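PDB 5UID: aminotransferase TlmJ from Streptoalloteichus hindustanus, which probably catalyses pyridoxal phosphate-dependent transamination, as a DegT/DnrJ/EryC1-family aminotransferase thought to serve natural product biosynthesis. Local coordinates for residues L319-V324 with T371-V376; V266-R270 with S298-F302. One frame throughout, in Å; residues are numbered along the deposited sequence.

Contact 1: residues L319-V324 with T371-V376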
loop_
_atom_site.group_PDB
_atom_site.type_symbol
_atom_site.label_atom_id
_atom_site.label_comp_id
_atom_site.label_asym_id
_atom_site.label_seq_id
_atom_site.Cartn_x
_atom_site.Cartn_y
_atom_site.Cartn_z
ATOM N N LEU A 319 -6.142 34.060 6.908
ATOM C CA LEU A 319 -4.882 33.437 7.307
ATOM C C LEU A 319 -4.116 32.920 6.098
ATOM O O LEU A 319 -2.884 33.031 6.043
ATOM C CB LEU A 319 -5.146 32.307 8.301
ATOM C CG LEU A 319 -5.623 32.778 9.675
ATOM C CD1 LEU A 319 -5.890 31.606 10.604
ATOM C CD2 LEU A 319 -4.600 33.717 10.277
ATOM N N TYR A 320 -4.827 32.358 5.116
ATOM C CA TYR A 320 -4.171 31.891 3.899
ATOM C C TYR A 320 -3.453 33.034 3.190
ATOM O O TYR A 320 -2.301 32.889 2.768
ATOM C CB TYR A 320 -5.191 31.238 2.965
ATOM C CG TYR A 320 -4.569 30.617 1.733
ATOM C CD1 TYR A 320 -4.151 29.294 1.739
ATOM C CD2 TYR A 320 -4.391 31.354 0.568
ATOM C CE1 TYR A 320 -3.581 28.722 0.618
ATOM C CE2 TYR A 320 -3.817 30.788 -0.556
ATOM C CZ TYR A 320 -3.415 29.471 -0.523
ATOM O OH TYR A 320 -2.845 28.896 -1.635
ATOM N N ASP A 321 -4.122 34.181 3.050
ATOM C CA ASP A 321 -3.501 35.329 2.396
ATOM C C ASP A 321 -2.296 35.854 3.166
ATOM O O ASP A 321 -1.444 36.525 2.578
ATOM C CB ASP A 321 -4.522 36.453 2.212
ATOM C CG ASP A 321 -5.658 36.067 1.285
ATOM O OD1 ASP A 321 -5.478 35.128 0.482
ATOM O OD2 ASP A 321 -6.729 36.708 1.357
ATOM N N ARG A 322 -2.210 35.573 4.463
ATOM C CA ARG A 322 -1.094 36.022 5.284
ATOM C C ARG A 322 0.010 34.980 5.403
ATOM O O ARG A 322 0.964 35.190 6.158
ATOM C CB ARG A 322 -1.590 36.408 6.680
ATOM C CG ARG A 322 -2.694 37.458 6.692
ATOM C CD ARG A 322 -2.156 38.854 6.444
ATOM N NE ARG A 322 -3.132 39.878 6.808
ATOM C CZ ARG A 322 -4.029 40.389 5.970
ATOM N NH1 ARG A 322 -4.077 39.975 4.712
ATOM N NH2 ARG A 322 -4.877 41.316 6.392
ATOM N N GLY A 323 -0.094 33.871 4.678
ATOM C CA GLY A 323 0.912 32.833 4.740
ATOM C C GLY A 323 0.745 31.837 5.864
ATOM O O GLY A 323 1.735 31.222 6.274
ATOM N N VAL A 324 -0.469 31.649 6.374
ATOM C CA VAL A 324 -0.735 30.706 7.457
ATOM C C VAL A 324 -1.800 29.738 6.961
ATOM O O VAL A 324 -2.982 30.090 6.881
ATOM C CB VAL A 324 -1.171 31.411 8.749
ATOM C CG1 VAL A 324 -1.594 30.389 9.797
ATOM C CG2 VAL A 324 -0.046 32.290 9.278
ATOM N N THR A 371 4.003 34.017 14.557
ATOM C CA THR A 371 3.272 34.480 13.382
ATOM C C THR A 371 1.830 33.984 13.398
ATOM O O THR A 371 0.908 34.729 13.049
ATOM C CB THR A 371 3.979 34.021 12.105
ATOM O OG1 THR A 371 5.335 34.484 12.114
ATOM C CG2 THR A 371 3.276 34.573 10.872
ATOM N N VAL A 372 1.617 32.732 13.811
ATOM C CA VAL A 372 0.263 32.187 13.875
ATOM C C VAL A 372 -0.554 32.914 14.937
ATOM O O VAL A 372 -1.684 33.346 14.685
ATOM C CB VAL A 372 0.305 30.670 14.135
ATOM C CG1 VAL A 372 -1.090 30.143 14.437
ATOM C CG2 VAL A 372 0.897 29.945 12.937
ATOM N N ILE A 373 0.007 33.062 16.141
ATOM C CA ILE A 373 -0.707 33.739 17.221
ATOM C C ILE A 373 -1.041 35.172 16.826
ATOM O O ILE A 373 -2.156 35.652 17.065
ATOM C CB ILE A 373 0.117 33.691 18.520
ATOM C CG1 ILE A 373 0.313 32.247 18.979
ATOM C CG2 ILE A 373 -0.558 34.513 19.612
ATOM C CD1 ILE A 373 1.217 32.110 20.185
ATOM N N GLY A 374 -0.085 35.873 16.212
ATOM C CA GLY A 374 -0.328 37.252 15.821
ATOM C C GLY A 374 -1.401 37.384 14.757
ATOM O O GLY A 374 -2.272 38.253 14.843
ATOM N N GLU A 375 -1.355 36.523 13.738
ATOM C CA GLU A 375 -2.362 36.579 12.685
ATOM C C GLU A 375 -3.738 36.171 13.197
ATOM O O GLU A 375 -4.750 36.728 12.755
ATOM C CB GLU A 375 -1.947 35.695 11.510
ATOM C CG GLU A 375 -0.752 36.214 10.739
ATOM C CD GLU A 375 -1.030 37.538 10.060
ATOM O OE1 GLU A 375 -2.215 37.827 9.790
ATOM O OE2 GLU A 375 -0.068 38.292 9.800
ATOM N N VAL A 376 -3.798 35.213 14.127
ATOM C CA VAL A 376 -5.082 34.808 14.691
ATOM C C VAL A 376 -5.694 35.950 15.494
ATOM O O VAL A 376 -6.880 36.270 15.342
ATOM C CB VAL A 376 -4.928 33.530 15.539
ATOM C CG1 VAL A 376 -6.179 33.288 16.372
ATOM C CG2 VAL A 376 -4.664 32.329 14.642
#

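Contact 2: residues V266-R270 with S298-F302. With SO4 (sulfate ion), chain G.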
loop_
_atom_site.group_PDB
_atom_site.type_symbol
_atom_site.label_atom_id
_atom_site.label_comp_id
_atom_site.label_asym_id
_atom_site.label_seq_id
_atom_site.Cartn_x
_atom_site.Cartn_y
_atom_site.Cartn_z
ATOM N N VAL A 266 6.775 15.047 20.425
ATOM C CA VAL A 266 5.590 15.361 21.219
ATOM C C VAL A 266 5.876 16.498 22.190
ATOM O O VAL A 266 5.044 17.395 22.374
ATOM C CB VAL A 266 5.092 14.102 21.951
ATOM C CG1 VAL A 266 3.881 14.429 22.808
ATOM C CG2 VAL A 266 4.758 13.007 20.951
ATOM N N ARG A 267 7.050 16.482 22.830
ATOM C CA ARG A 267 7.396 17.562 23.751
ATOM C C ARG A 267 7.433 18.905 23.033
ATOM O O ARG A 267 6.967 19.917 23.570
ATOM C CB ARG A 267 8.738 17.278 24.426
ATOM C CG ARG A 267 8.665 16.266 25.555
ATOM C CD ARG A 267 9.940 16.272 26.381
ATOM N NE ARG A 267 11.111 15.914 25.588
ATOM C CZ ARG A 267 11.596 14.681 25.486
ATOM N NH1 ARG A 267 11.008 13.680 26.129
ATOM N NH2 ARG A 267 12.669 14.446 24.741
ATOM N N ARG A 268 7.981 18.934 21.819
ATOM C CA ARG A 268 7.995 20.174 21.050
ATOM C C ARG A 268 6.581 20.600 20.677
ATOM O O ARG A 268 6.234 21.781 20.789
ATOM C CB ARG A 268 8.863 20.005 19.803
ATOM C CG ARG A 268 8.838 21.195 18.860
ATOM C CD ARG A 268 9.231 22.478 19.572
ATOM N NE ARG A 268 9.166 23.629 18.677
ATOM C CZ ARG A 268 9.285 24.890 19.075
ATOM N NH1 ARG A 268 9.473 25.167 20.359
ATOM N NH2 ARG A 268 9.211 25.877 18.191
ATOM N N ARG A 269 5.749 19.651 20.242
ATOM C CA ARG A 269 4.361 19.976 19.930
ATOM C C ARG A 269 3.604 20.441 21.167
ATOM O O ARG A 269 2.727 21.307 21.067
ATOM C CB ARG A 269 3.665 18.765 19.307
ATOM C CG ARG A 269 4.162 18.405 17.914
ATOM C CD ARG A 269 3.705 17.010 17.514
ATOM N NE ARG A 269 3.945 16.742 16.100
ATOM C CZ ARG A 269 3.015 16.835 15.155
ATOM N NH1 ARG A 269 3.328 16.580 13.894
ATOM N NH2 ARG A 269 1.772 17.181 15.470
ATOM N N ARG A 270 3.928 19.884 22.338
ATOM C CA ARG A 270 3.233 20.285 23.557
ATOM C C ARG A 270 3.577 21.718 23.943
ATOM O O ARG A 270 2.690 22.492 24.325
ATOM C CB ARG A 270 3.572 19.326 24.699
ATOM C CG ARG A 270 2.949 19.719 26.034
ATOM C CD ARG A 270 3.273 18.712 27.127
ATOM N NE ARG A 270 2.662 19.083 28.402
ATOM C CZ ARG A 270 2.756 18.362 29.516
ATOM N NH1 ARG A 270 3.436 17.223 29.516
ATOM N NH2 ARG A 270 2.167 18.779 30.628
ATOM N N SER A 298 -1.671 13.677 25.556
ATOM C CA SER A 298 -1.980 13.875 24.150
ATOM C C SER A 298 -0.721 13.741 23.305
ATOM O O SER A 298 0.397 13.954 23.781
ATOM C CB SER A 298 -2.615 15.251 23.917
ATOM O OG SER A 298 -2.869 15.474 22.538
ATOM N N SER A 299 -0.920 13.369 22.041
ATOM C CA SER A 299 0.142 13.431 21.048
ATOM C C SER A 299 0.272 14.816 20.428
ATOM O O SER A 299 1.260 15.077 19.732
ATOM C CB SER A 299 -0.106 12.396 19.949
ATOM O OG SER A 299 -0.202 11.089 20.490
ATOM N N TYR A 300 -0.701 15.700 20.670
ATOM C CA TYR A 300 -0.728 17.056 20.121
ATOM C C TYR A 300 -0.637 17.028 18.594
ATOM O O TYR A 300 0.283 17.571 17.980
ATOM C CB TYR A 300 0.373 17.920 20.746
ATOM C CG TYR A 300 0.225 18.035 22.246
ATOM C CD1 TYR A 300 -0.583 19.012 22.811
ATOM C CD2 TYR A 300 0.866 17.146 23.096
ATOM C CE1 TYR A 300 -0.733 19.109 24.184
ATOM C CE2 TYR A 300 0.724 17.235 24.465
ATOM C CZ TYR A 300 -0.076 18.218 25.005
ATOM O OH TYR A 300 -0.220 18.307 26.370
ATOM N N TYR A 301 -1.631 16.376 17.990
ATOM C CA TYR A 301 -1.726 16.267 16.539
ATOM C C TYR A 301 -2.486 17.436 15.923
ATOM O O TYR A 301 -2.082 17.949 14.875
ATOM C CB TYR A 301 -2.392 14.941 16.158
ATOM C CG TYR A 301 -2.448 14.690 14.668
ATOM C CD1 TYR A 301 -1.299 14.762 13.891
ATOM C CD2 TYR A 301 -3.647 14.372 14.040
ATOM C CE1 TYR A 301 -1.341 14.534 12.529
ATOM C CE2 TYR A 301 -3.698 14.138 12.677
ATOM C CZ TYR A 301 -2.542 14.223 11.927
ATOM O OH TYR A 301 -2.586 13.996 10.570
ATOM N N PHE A 302 -3.582 17.861 16.549
ATOM C CA PHE A 302 -4.331 19.040 16.145
ATOM C C PHE A 302 -4.287 20.084 17.251
ATOM O O PHE A 302 -4.296 19.753 18.441
ATOM C CB PHE A 302 -5.810 18.723 15.857
ATOM C CG PHE A 302 -6.034 17.802 14.698
ATOM C CD1 PHE A 302 -5.230 17.858 13.573
ATOM C CD2 PHE A 302 -7.072 16.883 14.730
ATOM C CE1 PHE A 302 -5.453 17.009 12.506
ATOM C CE2 PHE A 302 -7.296 16.028 13.667
ATOM C CZ PHE A 302 -6.486 16.093 12.554
HETATM S S SO4 G . 13.649 11.069 25.164
HETATM O O1 SO4 G . 12.498 11.563 25.918
HETATM O O2 SO4 G . 14.821 11.062 26.034
HETATM O O3 SO4 G . 13.379 9.711 24.698
HETATM O O4 SO4 G . 13.899 11.939 24.018
HETATM O O HOH W 1 0.136 17.637 13.218
#

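Contact 1: residues L319-V324 with T371-V376
Leu319 lies across from Glu375 and Val324 across from Val372, each pair with its CA atoms 6.7 Å apart, so the 319-324 segment runs counter to helical segment 371-376. Its first three residues form the last part of helix 309-321; from Arg322 on the chain leaves helical geometry. A Schellman motif ends the helix: Val324 N donates to Leu319 O, Gly323 N to Tyr320 O, and Gly323 takes a positive phi, where a side chain would collide with the carbonyl oxygen of Arg322. The reversal directs Val324 at helix 366-383, beside Leu319 from the preceding turn. The two helices belong to the C-terminal part of the chain, consistent with the smaller domain of fold type I aminotransferases.

The side chains of Leu319 and Glu375 run alongside each other but point opposite ways, the methyl CD2 of Leu319 coming 3.5 Å from CB of Glu375. The other methyl of Leu319, CD1, approaches CG2 of Val376 at 4.3 Å. Val324 meets the other helix with both branches: its CG1 lies 4.0 Å from CG2 of Val372, while its CG2 faces the methyl of Thr371 and CG of Glu375. Val372 and Val376 also touch Tyr276 and Leu280 of helix 249-280, respectively, which continues the apolar layer.

Nearer the surface, Glu375 bends at chi2 (-64°), bringing its carboxylate over the aliphatic stem of Arg322. OE1 sits 3.2 Å from CG of Arg322 and makes a long salt bridge, 3.7 Å, with its NE. Guanidinium and carboxylate planes stand 89° apart, a crossed arrangement without the paired bonds of a coplanar bridge. NH2 of Arg322 comes near that of Arg318, two like charges close together.

Contact 2: residues V266-R270 with S298-F302
The Tyr300 ring is sandwiched between its own loop and a helix: CB of Ser298 lies over the centre of one face, and CA of Arg270 over the centre of the other, 3.8 Å from the centroid and 5° off the ring normal, a CH-pi contact. Arg270 follows the same face outward. With CG anti to the backbone N (chi1 177°) and the chain extended to NE, its CB approaches CE2 of Tyr300 at 3.5 Å and its CG lies 3.5 Å from OH of Tyr300; the guanidinium, only slightly inclined to the ring, bridges through NE to Glu274. Val266 comes to the ring edge instead, CG1 4.1 Å from CD2 of Tyr300. Replacing Tyr300 by an alanine is likely to open a gap between Ser298 and the helix, leaving the Arg270 stem without the ring face it packs on.

Arg269 reaches past the ring to the main chain. Its NH2 donates in the guanidinium plane to Tyr300 O (2.9 Å, 155°), and a water links the same nitrogen to Tyr301 O, while NE is hydrogen-bonded to OE1 of Gln362. Within the loop, OG of Ser298 accepts from Tyr300 N at 2.9 Å, an ST turn that probably helps to place the ring. On the outer side of the helix Arg267 grips a sulfate, probably from the crystallisation liquor, with NH1 2.6 Å from its O1 and NH2 donating to O4.

Tyr301 OH is hydrogen-bonded to Met186 O and Arg269 touches Ile188, the residues either side in sequence of Lys187, the predicted cofactor lysine, which is not modelled. The loop, between strands 296-297 and 303-306, packs against the middle of helix 249-280, whose first turns contribute Val250, Ala251 and Ile254 to a pyridoxal phosphate pocket, and Tyr301 pairs through its backbone with Gly135, just beyond strand 126-132.

Helix 249-280 ties the two contacts together: contact 2 uses its middle directly, whereas contact 1 reaches its later turns through Val372 and Val376. Their centres are about 20 Å apart and they do not touch. Contact 1 joins a helix end to a second helix at the periphery, its centre about 26 Å from that of the chain, with aliphatic side chains inside and a loose charge pair at its outer margin. Contact 2, its centre about 13 Å from that of the chain, sets a helix on an irregular loop through an aromatic face, an arginine-carbonyl bond and a water. Both are partly buried, but the more central one has the directional polar bonding and touches the residues next in sequence to the predicted, unmodelled cofactor lysine.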